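Long-range contacts in ColD (Escherichia coli, PDB 3GR9), which uses a pyridoxal phosphate cofactor and, in its natural form, removes the C3'-hydroxyl of GDP-4-keto-6-deoxy-D-mannose during biosynthesis of L-colitose for the lipopolysaccharide O-antigen: residues I157-N162 against G179-F184; D81-P86 against A131-N136; A61-I66 against L97-L102. The protein carries 2 engineered substitutions. All coordinates share one frame; numbering follows the deposited sequence.

Contact 1: residues I157-N162 against G179-F184; sequences ILLEDN and GLMGTF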
ATOM      1  N   ILE B 157     -12.148  22.415  -3.478  1.00 45.63           N
ATOM      2  CA  ILE B 157     -11.476  21.381  -4.268  1.00 50.67           C
ATOM      3  C   ILE B 157     -12.217  20.378  -5.125  1.00 28.43           C
ATOM      4  O   ILE B 157     -13.272  19.888  -4.745  1.00 45.81           O
ATOM      5  CB  ILE B 157     -10.191  20.807  -3.683  1.00 22.19           C
ATOM      6  CG1 ILE B 157      -9.405  21.903  -2.971  1.00 45.47           C
ATOM      7  CG2 ILE B 157      -9.338  20.236  -4.792  1.00 25.67           C
ATOM      8  CD1 ILE B 157      -8.845  21.460  -1.617  1.00 35.44           C
ATOM      9  N   LEU B 158     -11.685  20.106  -6.314  1.00 41.32           N
ATOM     10  CA  LEU B 158     -12.304  19.105  -7.185  1.00 80.27           C
ATOM     11  C   LEU B 158     -11.391  17.909  -7.433  1.00 66.24           C
ATOM     12  O   LEU B 158     -10.263  18.027  -7.897  1.00 14.57           O
ATOM     13  CB  LEU B 158     -12.831  19.666  -8.521  1.00 23.61           C
ATOM     14  CG  LEU B 158     -13.507  18.571  -9.359  1.00 62.36           C
ATOM     15  CD1 LEU B 158     -14.540  17.786  -8.505  1.00 18.16           C
ATOM     16  CD2 LEU B 158     -14.137  19.142 -10.630  1.00 26.18           C
ATOM     17  N   LEU B 159     -11.903  16.734  -7.135  1.00  8.16           N
ATOM     18  CA  LEU B 159     -11.133  15.527  -7.361  1.00  9.82           C
ATOM     19  C   LEU B 159     -12.036  14.451  -7.979  1.00 22.19           C
ATOM     20  O   LEU B 159     -13.251  14.459  -7.796  1.00 21.65           O
ATOM     21  CB  LEU B 159     -10.618  15.006  -6.040  1.00 19.12           C
ATOM     22  CG  LEU B 159      -9.960  15.948  -5.037  1.00 30.97           C
ATOM     23  CD1 LEU B 159      -9.924  15.078  -3.786  1.00 30.41           C
ATOM     24  CD2 LEU B 159      -8.507  16.280  -5.471  1.00 22.48           C
ATOM     25  N   GLU B 160     -11.431  13.512  -8.675  1.00  9.36           N
ATOM     26  CA  GLU B 160     -12.216  12.455  -9.259  1.00 48.17           C
ATOM     27  C   GLU B 160     -11.601  11.077  -9.125  1.00 16.64           C
ATOM     28  O   GLU B 160     -10.483  10.837  -9.550  1.00 41.76           O
ATOM     29  CB  GLU B 160     -12.508  12.720 -10.740  1.00 14.51           C
ATOM     30  CG  GLU B 160     -12.120  14.069 -11.267  1.00 26.02           C
ATOM     31  CD  GLU B 160     -12.087  14.086 -12.786  1.00 60.63           C
ATOM     32  OE1 GLU B 160     -12.728  13.208 -13.396  1.00 36.97           O
ATOM     33  OE2 GLU B 160     -11.421  14.957 -13.365  1.00 17.05           O
ATOM     34  N   ASP B 161     -12.357  10.168  -8.540  1.00 32.57           N
ATOM     35  CA  ASP B 161     -11.936   8.792  -8.492  1.00 29.10           C
ATOM     36  C   ASP B 161     -12.362   8.355  -9.889  1.00 99.71           C
ATOM     37  O   ASP B 161     -13.542   8.136 -10.150  1.00 21.64           O
ATOM     38  CB  ASP B 161     -12.685   8.020  -7.414  1.00  9.80           C
ATOM     39  CG  ASP B 161     -12.306   6.555  -7.369  1.00 12.60           C
ATOM     40  OD1 ASP B 161     -11.974   5.979  -8.413  1.00 15.96           O
ATOM     41  OD2 ASP B 161     -12.359   5.970  -6.277  1.00 38.83           O
ATOM     42  N   ASN B 162     -11.397   8.283 -10.792  1.00 17.09           N
ATOM     43  CA  ASN B 162     -11.661   7.911 -12.169  1.00 24.72           C
ATOM     44  C   ASN B 162     -11.231   6.481 -12.427  1.00 15.47           C
ATOM     45  O   ASN B 162     -10.904   6.105 -13.547  1.00 21.07           O
ATOM     46  CB  ASN B 162     -10.952   8.871 -13.116  1.00 27.53           C
ATOM     47  CG  ASN B 162     -11.410   8.724 -14.546  1.00 27.88           C
ATOM     48  OD1 ASN B 162     -12.570   8.428 -14.807  1.00 29.15           O
ATOM     49  ND2 ASN B 162     -10.498   8.926 -15.482  1.00 13.58           N
ATOM     50  N   GLY B 179     -10.101  16.927 -12.227  1.00 55.78           N
ATOM     51  CA  GLY B 179      -9.825  17.181 -10.812  1.00 19.44           C
ATOM     52  C   GLY B 179      -8.506  17.896 -10.562  1.00 99.71           C
ATOM     53  O   GLY B 179      -7.715  18.145 -11.483  1.00 28.87           O
ATOM     54  N   LEU B 180      -8.256  18.240  -9.305  1.00 60.46           N
ATOM     55  CA  LEU B 180      -6.984  18.861  -9.039  1.00 19.98           C
ATOM     56  C   LEU B 180      -6.098  17.663  -9.207  1.00 29.67           C
ATOM     57  O   LEU B 180      -4.922  17.786  -9.481  1.00 11.99           O
ATOM     58  CB  LEU B 180      -6.863  19.436  -7.622  1.00 23.75           C
ATOM     59  CG  LEU B 180      -5.433  19.679  -7.077  1.00 55.89           C
ATOM     60  CD1 LEU B 180      -4.658  20.638  -7.959  1.00 36.17           C
ATOM     61  CD2 LEU B 180      -5.364  20.185  -5.623  1.00 26.67           C
ATOM     62  N   MET B 181      -6.710  16.500  -9.026  1.00 27.01           N
ATOM     63  CA  MET B 181      -6.029  15.218  -9.094  1.00 23.78           C
ATOM     64  C   MET B 181      -7.110  14.260  -9.553  1.00  5.61           C
ATOM     65  O   MET B 181      -8.283  14.423  -9.197  1.00 38.81           O
ATOM     66  CB  MET B 181      -5.600  14.760  -7.690  1.00 19.68           C
ATOM     67  CG  MET B 181      -4.153  14.364  -7.514  1.00 31.04           C
ATOM     68  SD  MET B 181      -3.488  14.728  -5.839  1.00 17.16           S
ATOM     69  CE  MET B 181      -4.631  15.792  -5.215  1.00 14.59           C
ATOM     70  N   GLY B 182      -6.680  13.257 -10.328  1.00 16.47           N
ATOM     71  CA  GLY B 182      -7.543  12.197 -10.830  1.00 24.35           C
ATOM     72  C   GLY B 182      -6.798  10.884 -10.591  1.00 66.45           C
ATOM     73  O   GLY B 182      -5.576  10.869 -10.728  1.00 15.19           O
ATOM     74  N   THR B 183      -7.518   9.815 -10.221  1.00 18.90           N
ATOM     75  CA  THR B 183      -6.932   8.481  -9.964  1.00  5.60           C
ATOM     76  C   THR B 183      -7.394   7.437 -11.025  1.00 18.86           C
ATOM     77  O   THR B 183      -8.501   7.521 -11.584  1.00 20.16           O
ATOM     78  CB  THR B 183      -7.386   7.908  -8.594  1.00  7.72           C
ATOM     79  OG1 THR B 183      -8.827   7.927  -8.473  1.00 24.26           O
ATOM     80  CG2 THR B 183      -6.721   8.631  -7.414  1.00 11.73           C
ATOM     81  N   PHE B 184      -6.562   6.442 -11.290  1.00 24.17           N
ATOM     82  CA  PHE B 184      -6.917   5.391 -12.236  1.00 10.77           C
ATOM     83  C   PHE B 184      -6.502   4.101 -11.547  1.00 28.98           C
ATOM     84  O   PHE B 184      -5.730   4.151 -10.615  1.00 13.33           O
ATOM     85  CB  PHE B 184      -6.227   5.537 -13.594  1.00 18.14           C
ATOM     86  CG  PHE B 184      -6.505   6.849 -14.291  1.00 15.85           C
ATOM     87  CD1 PHE B 184      -5.860   8.027 -13.870  1.00 46.05           C
ATOM     88  CD2 PHE B 184      -7.375   6.907 -15.400  1.00 41.48           C
ATOM     89  CE1 PHE B 184      -6.107   9.262 -14.513  1.00 11.51           C
ATOM     90  CE2 PHE B 184      -7.637   8.127 -16.056  1.00 31.86           C
ATOM     91  CZ  PHE B 184      -7.002   9.298 -15.610  1.00 99.71           C
TER
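Thr183 N donates to Glu160 O over 3.2 Å, with the carbonyl aimed almost straight at the donor (C=O...N angle 169°). In return, a weak bond of 3.3 Å runs from Glu160 N to Met181 O, so Glu160 uses both of its backbone polar groups across this pair of parallel strands. Farther on, Asn162 N makes a weak, bent bond of 3.1 Å to Thr183 O. With chi1 at 53°, Thr183 OG1 sits between its own backbone N and carbonyl carbon, 3.2 Å from Asp161 CA; its hydrogen-bond partner is Asn62 OD1. Asn62 also holds Asp161 OD2, which Thr93 shares, while Asn136 binds both Glu160 OE1 and Asn162 OD1. The Asn162 and Phe184 side chains run side by side: Asn162 CB lies over one face of the Phe184 ring, Asn162 ND2 comes within 3.0 Å of Phe184 CE2, and the amide and ring planes stand 70° apart. Toward the other end the contact turns apolar, with Leu159 CD2 3.9 Å from Met181 CE and Ile157 CG2 3.8 Å from Leu180 CB. Buried polar groups thus gather toward the C-terminal ends of these central strands, where partners from two helices and from loops satisfy them.

Contact 2: residues D81-P86 against A131-N136; sequences DEIIVP and AILTVN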
ATOM      1  N   ASP B  81     -12.285  18.853   8.037  1.00 39.95           N
ATOM      2  CA  ASP B  81     -12.805  19.497   6.831  1.00 31.91           C
ATOM      3  C   ASP B  81     -13.918  18.712   6.183  1.00 28.22           C
ATOM      4  O   ASP B  81     -13.947  17.482   6.272  1.00 16.20           O
ATOM      5  CB  ASP B  81     -11.708  19.830   5.831  1.00 29.16           C
ATOM      6  CG  ASP B  81     -10.907  21.004   6.270  1.00 30.66           C
ATOM      7  OD1 ASP B  81     -11.246  21.501   7.369  1.00 44.43           O
ATOM      8  OD2 ASP B  81     -10.014  21.473   5.527  1.00 16.14           O
ATOM      9  N   GLU B  82     -14.845  19.421   5.554  1.00 26.48           N
ATOM     10  CA  GLU B  82     -15.933  18.724   4.896  1.00 15.86           C
ATOM     11  C   GLU B  82     -15.618  18.380   3.445  1.00 53.79           C
ATOM     12  O   GLU B  82     -15.247  19.246   2.665  1.00 11.31           O
ATOM     13  CB  GLU B  82     -17.213  19.564   4.961  1.00 26.17           C
ATOM     14  CG  GLU B  82     -18.526  18.821   4.607  1.00 13.97           C
ATOM     15  CD  GLU B  82     -19.612  19.757   4.100  1.00 17.23           C
ATOM     16  OE1 GLU B  82     -20.103  20.606   4.879  1.00 64.33           O
ATOM     17  OE2 GLU B  82     -19.927  19.710   2.892  1.00 49.41           O
ATOM     18  N   ILE B  83     -15.784  17.121   3.068  1.00  6.06           N
ATOM     19  CA  ILE B  83     -15.618  16.734   1.654  1.00 16.68           C
ATOM     20  C   ILE B  83     -16.914  15.983   1.227  1.00 99.71           C
ATOM     21  O   ILE B  83     -17.436  15.127   1.976  1.00 20.58           O
ATOM     22  CB  ILE B  83     -14.427  15.792   1.476  1.00 40.77           C
ATOM     23  CG1 ILE B  83     -14.627  14.978   0.202  1.00 16.38           C
ATOM     24  CG2 ILE B  83     -14.350  14.836   2.674  1.00  8.15           C
ATOM     25  CD1 ILE B  83     -13.348  14.296  -0.320  1.00 16.38           C
ATOM     26  N   ILE B  84     -17.462  16.321   0.057  1.00 25.18           N
ATOM     27  CA  ILE B  84     -18.653  15.638  -0.435  1.00 48.86           C
ATOM     28  C   ILE B  84     -18.324  14.465  -1.372  1.00 17.42           C
ATOM     29  O   ILE B  84     -17.432  14.550  -2.207  1.00 20.14           O
ATOM     30  CB  ILE B  84     -19.530  16.554  -1.215  1.00 29.43           C
ATOM     31  CG1 ILE B  84     -20.433  17.343  -0.293  1.00 45.64           C
ATOM     32  CG2 ILE B  84     -20.279  15.771  -2.257  1.00 14.56           C
ATOM     33  CD1 ILE B  84     -20.294  18.812  -0.548  1.00 22.51           C
ATOM     34  N   VAL B  85     -19.097  13.392  -1.239  1.00 30.75           N
ATOM     35  CA  VAL B  85     -18.920  12.195  -2.041  1.00 30.75           C
ATOM     36  C   VAL B  85     -20.249  11.543  -2.337  1.00 28.24           C
ATOM     37  O   VAL B  85     -21.242  11.784  -1.684  1.00 15.76           O
ATOM     38  CB  VAL B  85     -18.126  11.170  -1.288  1.00 14.37           C
ATOM     39  CG1 VAL B  85     -16.744  11.743  -0.984  1.00 34.55           C
ATOM     40  CG2 VAL B  85     -18.835  10.834   0.040  1.00 26.85           C
ATOM     41  N   PRO B  86     -20.237  10.648  -3.304  1.00 21.97           N
ATOM     42  CA  PRO B  86     -21.448   9.965  -3.746  1.00 31.93           C
ATOM     43  C   PRO B  86     -21.705   8.649  -3.023  1.00 32.51           C
ATOM     44  O   PRO B  86     -20.766   8.025  -2.539  1.00 20.23           O
ATOM     45  CB  PRO B  86     -21.246   9.801  -5.248  1.00 26.33           C
ATOM     46  CG  PRO B  86     -19.729  10.134  -5.496  1.00 22.59           C
ATOM     47  CD  PRO B  86     -19.212  10.853  -4.340  1.00  1.00           C
ATOM     48  N   ALA B 131     -14.155  20.388  -0.253  1.00 94.20           N
ATOM     49  CA  ALA B 131     -13.853  19.591  -1.436  1.00 32.41           C
ATOM     50  C   ALA B 131     -14.999  18.726  -1.910  1.00  8.74           C
ATOM     51  O   ALA B 131     -15.860  18.269  -1.122  1.00 11.37           O
ATOM     52  CB  ALA B 131     -12.593  18.731  -1.211  1.00 19.11           C
ATOM     53  N   ILE B 132     -14.971  18.442  -3.209  1.00 15.94           N
ATOM     54  CA  ILE B 132     -15.934  17.532  -3.846  1.00  5.79           C
ATOM     55  C   ILE B 132     -15.178  16.380  -4.486  1.00 43.31           C
ATOM     56  O   ILE B 132     -14.463  16.586  -5.456  1.00 18.77           O
ATOM     57  CB  ILE B 132     -16.713  18.174  -4.970  1.00 39.57           C
ATOM     58  CG1 ILE B 132     -17.336  19.478  -4.485  1.00 28.46           C
ATOM     59  CG2 ILE B 132     -17.777  17.190  -5.470  1.00 13.71           C
ATOM     60  CD1 ILE B 132     -18.729  19.711  -5.007  1.00 50.85           C
ATOM     61  N   LEU B 133     -15.400  15.168  -3.988  1.00 23.44           N
ATOM     62  CA  LEU B 133     -14.756  13.974  -4.533  1.00  3.88           C
ATOM     63  C   LEU B 133     -15.705  13.277  -5.480  1.00  7.44           C
ATOM     64  O   LEU B 133     -16.518  12.452  -5.089  1.00 35.95           O
ATOM     65  CB  LEU B 133     -14.393  12.996  -3.401  1.00  1.96           C
ATOM     66  CG  LEU B 133     -13.764  11.704  -3.912  1.00 19.70           C
ATOM     67  CD1 LEU B 133     -13.034  12.028  -5.207  1.00 21.95           C
ATOM     68  CD2 LEU B 133     -12.838  11.049  -2.903  1.00  8.19           C
ATOM     69  N   THR B 134     -15.609  13.612  -6.749  1.00 30.67           N
ATOM     70  CA  THR B 134     -16.485  12.991  -7.719  1.00 14.96           C
ATOM     71  C   THR B 134     -15.999  11.618  -8.147  1.00 31.12           C
ATOM     72  O   THR B 134     -14.835  11.270  -8.022  1.00 23.80           O
ATOM     73  CB  THR B 134     -16.554  13.856  -8.943  1.00 59.98           C
ATOM     74  OG1 THR B 134     -15.281  13.840  -9.588  1.00 32.85           O
ATOM     75  CG2 THR B 134     -16.848  15.266  -8.519  1.00 41.48           C
ATOM     76  N   VAL B 135     -16.917  10.819  -8.645  1.00 15.14           N
ATOM     77  CA  VAL B 135     -16.558   9.503  -9.121  1.00 22.70           C
ATOM     78  C   VAL B 135     -17.212   9.237 -10.498  1.00 99.71           C
ATOM     79  O   VAL B 135     -18.412   9.401 -10.643  1.00 18.29           O
ATOM     80  CB  VAL B 135     -16.915   8.441  -8.072  1.00 28.49           C
ATOM     81  CG1 VAL B 135     -16.830   6.994  -8.656  1.00 21.09           C
ATOM     82  CG2 VAL B 135     -15.969   8.592  -6.854  1.00 12.56           C
ATOM     83  N   ASN B 136     -16.438   8.882 -11.523  1.00 13.30           N
ATOM     84  CA  ASN B 136     -17.009   8.612 -12.869  1.00  7.28           C
ATOM     85  C   ASN B 136     -17.410   7.161 -12.835  1.00 35.12           C
ATOM     86  O   ASN B 136     -16.560   6.266 -12.764  1.00  8.55           O
ATOM     87  CB  ASN B 136     -15.969   8.886 -13.938  1.00 13.46           C
ATOM     88  CG  ASN B 136     -15.510  10.323 -13.896  1.00 99.71           C
ATOM     89  OD1 ASN B 136     -16.341  11.215 -13.731  1.00 12.35           O
ATOM     90  ND2 ASN B 136     -14.192  10.551 -13.911  1.00 17.90           N
TER
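Leu133 is met from two directions by Ile83 and Val85, which share its face of the sheet. Ile83 stretches out fully, CG1 anti to the backbone N (chi1 156°) and CD1 carried on by an extended chi2, so that its terminal methyl reaches to 3.5 Å from Leu133 CB. The two side chains lie alongside each other and point the same way. Val85 comes across at a slant, and its CG1 branch, placed beside its own backbone N, stops 3.6 Å from the same Leu133 CB. Beneath these side chains the backbones are paired in parallel: Ile84 N binds Ala131 O and Ile84 O accepts from Leu133 N, each at 2.8 Å. These are neighbouring strands of the large central sheet of a fold-type I pyridoxal phosphate enzyme, although in sequence strand 103-107 comes between them; that strand takes the other edge of 82-86, and helix 91-99 packs on Ile83 and Val85. On the reverse face Ile84 and Ile132 meet more loosely, CG2 to CG2 at 4.3 Å. Pro86, which has no N-H to offer, sets its CD 3.2 Å from Leu133 O, and its ring slants past Val135, CG to CB 4.2 Å. At the opposite end of the strand, Glu82 O takes a weak bond from Ala131 N, while the Glu82 carboxylate binds the hydroxyls of Thr129 and Ser128.

Contact 3: residues A61-I66 against L97-L102; sequences ANLLMI and LQQYGL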
ATOM      1  N   ALA B  61      -3.650   4.917  -4.795  1.00 42.90           N
ATOM      2  CA  ALA B  61      -3.636   6.173  -5.498  1.00 20.11           C
ATOM      3  C   ALA B  61      -4.646   7.112  -4.852  1.00 26.26           C
ATOM      4  O   ALA B  61      -4.462   8.328  -4.879  1.00 22.74           O
ATOM      5  CB  ALA B  61      -3.976   5.957  -6.947  1.00 32.67           C
ATOM      6  N   ASN B  62      -5.725   6.551  -4.322  1.00 14.39           N
ATOM      7  CA  ASN B  62      -6.774   7.336  -3.647  1.00 27.36           C
ATOM      8  C   ASN B  62      -6.236   7.767  -2.293  1.00 43.05           C
ATOM      9  O   ASN B  62      -6.441   8.901  -1.881  1.00 16.65           O
ATOM     10  CB  ASN B  62      -8.111   6.572  -3.469  1.00 34.56           C
ATOM     11  CG  ASN B  62      -8.934   6.508  -4.741  1.00 35.50           C
ATOM     12  OD1 ASN B  62      -8.542   7.024  -5.780  1.00 34.37           O
ATOM     13  ND2 ASN B  62     -10.072   5.845  -4.668  1.00 11.70           N
ATOM     14  N   LEU B  63      -5.528   6.864  -1.620  1.00 26.96           N
ATOM     15  CA  LEU B  63      -4.897   7.156  -0.323  1.00 22.77           C
ATOM     16  C   LEU B  63      -3.996   8.370  -0.457  1.00 29.92           C
ATOM     17  O   LEU B  63      -4.070   9.329   0.297  1.00  9.99           O
ATOM     18  CB  LEU B  63      -4.026   5.966   0.080  1.00 58.01           C
ATOM     19  CG  LEU B  63      -3.232   6.066   1.374  1.00 18.08           C
ATOM     20  CD1 LEU B  63      -4.084   6.650   2.469  1.00 36.84           C
ATOM     21  CD2 LEU B  63      -2.764   4.674   1.774  1.00 17.04           C
ATOM     22  N   LEU B  64      -3.112   8.286  -1.437  1.00  5.80           N
ATOM     23  CA  LEU B  64      -2.183   9.332  -1.761  1.00 20.73           C
ATOM     24  C   LEU B  64      -2.882  10.589  -2.239  1.00 17.38           C
ATOM     25  O   LEU B  64      -2.594  11.695  -1.750  1.00 55.57           O
ATOM     26  CB  LEU B  64      -1.173   8.812  -2.773  1.00 33.71           C
ATOM     27  CG  LEU B  64       0.121   8.460  -2.000  1.00 40.69           C
ATOM     28  CD1 LEU B  64      -0.037   7.439  -0.834  1.00 21.42           C
ATOM     29  CD2 LEU B  64       1.212   8.004  -2.930  1.00 57.33           C
ATOM     30  N   MET B  65      -3.891  10.451  -3.083  1.00 16.60           N
ATOM     31  CA  MET B  65      -4.596  11.652  -3.496  1.00 30.78           C
ATOM     32  C   MET B  65      -5.035  12.456  -2.284  1.00  6.41           C
ATOM     33  O   MET B  65      -5.077  13.677  -2.271  1.00 13.10           O
ATOM     34  CB  MET B  65      -5.887  11.288  -4.196  1.00 11.34           C
ATOM     35  CG  MET B  65      -6.332  12.544  -4.913  1.00 23.20           C
ATOM     36  SD  MET B  65      -7.804  12.169  -5.775  1.00 17.87           S
ATOM     37  CE  MET B  65      -8.241  10.738  -4.674  1.00 12.85           C
ATOM     38  N   ILE B  66      -5.438  11.772  -1.247  1.00 18.59           N
ATOM     39  CA  ILE B  66      -5.913  12.508  -0.093  1.00  5.08           C
ATOM     40  C   ILE B  66      -4.778  12.963   0.788  1.00 11.30           C
ATOM     41  O   ILE B  66      -4.648  14.142   1.057  1.00 33.86           O
ATOM     42  CB  ILE B  66      -6.872  11.659   0.742  1.00 23.00           C
ATOM     43  CG1 ILE B  66      -8.322  11.925   0.322  1.00 20.53           C
ATOM     44  CG2 ILE B  66      -6.631  11.859   2.250  1.00 35.78           C
ATOM     45  CD1 ILE B  66      -8.523  12.231  -1.161  1.00 19.61           C
ATOM     46  N   LEU B  97     -10.817   9.006   3.527  1.00  6.76           N
ATOM     47  CA  LEU B  97     -11.444  10.193   4.095  1.00 11.98           C
ATOM     48  C   LEU B  97     -11.518   9.979   5.536  1.00 16.06           C
ATOM     49  O   LEU B  97     -11.269  10.891   6.326  1.00 30.29           O
ATOM     50  CB  LEU B  97     -12.825  10.373   3.487  1.00  1.00           C
ATOM     51  CG  LEU B  97     -12.701  10.229   1.949  1.00 40.38           C
ATOM     52  CD1 LEU B  97     -14.053  10.413   1.180  1.00 10.61           C
ATOM     53  CD2 LEU B  97     -11.605  11.173   1.435  1.00 19.75           C
ATOM     54  N   GLN B  98     -11.838   8.737   5.889  1.00 25.08           N
ATOM     55  CA  GLN B  98     -11.988   8.412   7.283  1.00 44.81           C
ATOM     56  C   GLN B  98     -10.613   8.335   7.917  1.00 24.72           C
ATOM     57  O   GLN B  98     -10.430   8.666   9.100  1.00 31.32           O
ATOM     58  CB  GLN B  98     -12.697   7.053   7.374  1.00  3.57           C
ATOM     59  CG  GLN B  98     -13.089   6.617   8.771  1.00 21.60           C
ATOM     60  CD  GLN B  98     -11.900   6.063   9.574  1.00 99.71           C
ATOM     61  OE1 GLN B  98     -10.943   5.443   9.055  1.00 18.21           O
ATOM     62  NE2 GLN B  98     -11.985   6.261  10.863  1.00 10.76           N
ATOM     63  N   GLN B  99      -9.639   7.869   7.138  1.00 24.59           N
ATOM     64  CA  GLN B  99      -8.301   7.673   7.690  1.00 32.84           C
ATOM     65  C   GLN B  99      -7.588   8.977   7.969  1.00  1.30           C
ATOM     66  O   GLN B  99      -6.766   9.093   8.869  1.00 99.71           O
ATOM     67  CB  GLN B  99      -7.485   6.696   6.843  1.00 16.34           C
ATOM     68  CG  GLN B  99      -7.875   5.207   6.996  1.00  4.38           C
ATOM     69  CD  GLN B  99      -7.783   4.401   5.728  1.00 13.49           C
ATOM     70  OE1 GLN B  99      -7.587   4.969   4.627  1.00  5.80           O
ATOM     71  NE2 GLN B  99      -7.879   3.083   5.849  1.00 20.91           N
ATOM     72  N   TYR B 100      -7.988   9.976   7.198  1.00 20.10           N
ATOM     73  CA  TYR B 100      -7.473  11.311   7.364  1.00 25.54           C
ATOM     74  C   TYR B 100      -8.386  12.205   8.185  1.00  9.10           C
ATOM     75  O   TYR B 100      -8.196  13.420   8.216  1.00 22.19           O
ATOM     76  CB  TYR B 100      -7.110  11.932   6.023  1.00 39.46           C
ATOM     77  CG  TYR B 100      -5.752  11.457   5.626  1.00 45.37           C
ATOM     78  CD1 TYR B 100      -5.586  10.181   5.130  1.00 50.90           C
ATOM     79  CD2 TYR B 100      -4.614  12.203   5.923  1.00 17.61           C
ATOM     80  CE1 TYR B 100      -4.353   9.696   4.835  1.00 21.29           C
ATOM     81  CE2 TYR B 100      -3.360  11.730   5.610  1.00 19.27           C
ATOM     82  CZ  TYR B 100      -3.249  10.464   5.069  1.00 31.58           C
ATOM     83  OH  TYR B 100      -2.039   9.919   4.784  1.00 29.34           O
ATOM     84  N   GLY B 101      -9.369  11.610   8.857  1.00 54.23           N
ATOM     85  CA  GLY B 101     -10.282  12.357   9.732  1.00 17.19           C
ATOM     86  C   GLY B 101     -11.120  13.472   9.100  1.00 75.00           C
ATOM     87  O   GLY B 101     -11.380  14.501   9.701  1.00  9.50           O
ATOM     88  N   LEU B 102     -11.561  13.286   7.872  1.00 18.50           N
ATOM     89  CA  LEU B 102     -12.365  14.319   7.238  1.00 11.44           C
ATOM     90  C   LEU B 102     -13.809  14.004   7.545  1.00 34.69           C
ATOM     91  O   LEU B 102     -14.209  12.896   8.001  1.00 35.86           O
ATOM     92  CB  LEU B 102     -12.092  14.403   5.729  1.00 35.25           C
ATOM     93  CG  LEU B 102     -10.653  14.900   5.428  1.00 16.14           C
ATOM     94  CD1 LEU B 102     -10.095  14.193   4.203  1.00 38.41           C
ATOM     95  CD2 LEU B 102     -10.482  16.439   5.321  1.00 12.52           C
TER
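The ring of Tyr100 carries Ile66 CG2 on one face, the methyl lying 3.5 Å from Tyr100 CD1 and equally near CG, over the CG-CD1 side of the ring. Leu63 meets the same ring differently: its CD1 approaches the edge, close to the ring plane, 3.9 Å from Tyr100 CE1. With CG anti to the backbone N (chi1 178°), the leucine chain reaches out from its helix and crosses the tyrosine at about a right angle. Ile66 spends its other branch on Leu97, CG1 lying 3.5 Å from Leu97 CD2, so that its two branches serve Leu97 and the Tyr100 ring separately. No hydrogen bond joins the two segments; the fit is apolar. Tyr100 is the first residue to leave helical geometry, and Gly101, with positive phi, closes the helix in a Schellman motif in which Leu102 N binds Leu97 O at 2.9 Å and Gly101 N binds Gln98 O at 3.1 Å. The Tyr100 hydroxyl is hydrogen-bonded to that of Tyr249 in the same chain, and Gln99 NE2 bonds to Gly248 O of the second subunit. Helices 58-71 and 91-99 thereby pack together against the central sheet, Leu97 resting on strand 82-86 and Met65 on strand 181-185.

How the contacts relate
All three contacts are largely buried, yet only contact 3 reaches the second subunit. Contacts 1 and 2 belong to one sheet: strands 157-161 and 129-135 are neighbours, with Ile157 O to Ile132 N and Leu159 O to Thr134 N probable hydrogen bonds at 2.7 Å. Contact 3 joins helices lying against that sheet. It touches contact 2 through Leu97, whose CD1 is 3.7 Å from Val85 CG1, and contact 1 through Asn62 and through Met65 packed on Met181. Backbone bonds carry the two strand pairs, whereas the helix pair relies on methyls and a ring. Between the strand pairs, contact 1 is richer in buried polar side chains and contact 2 more hydrocarbon in character.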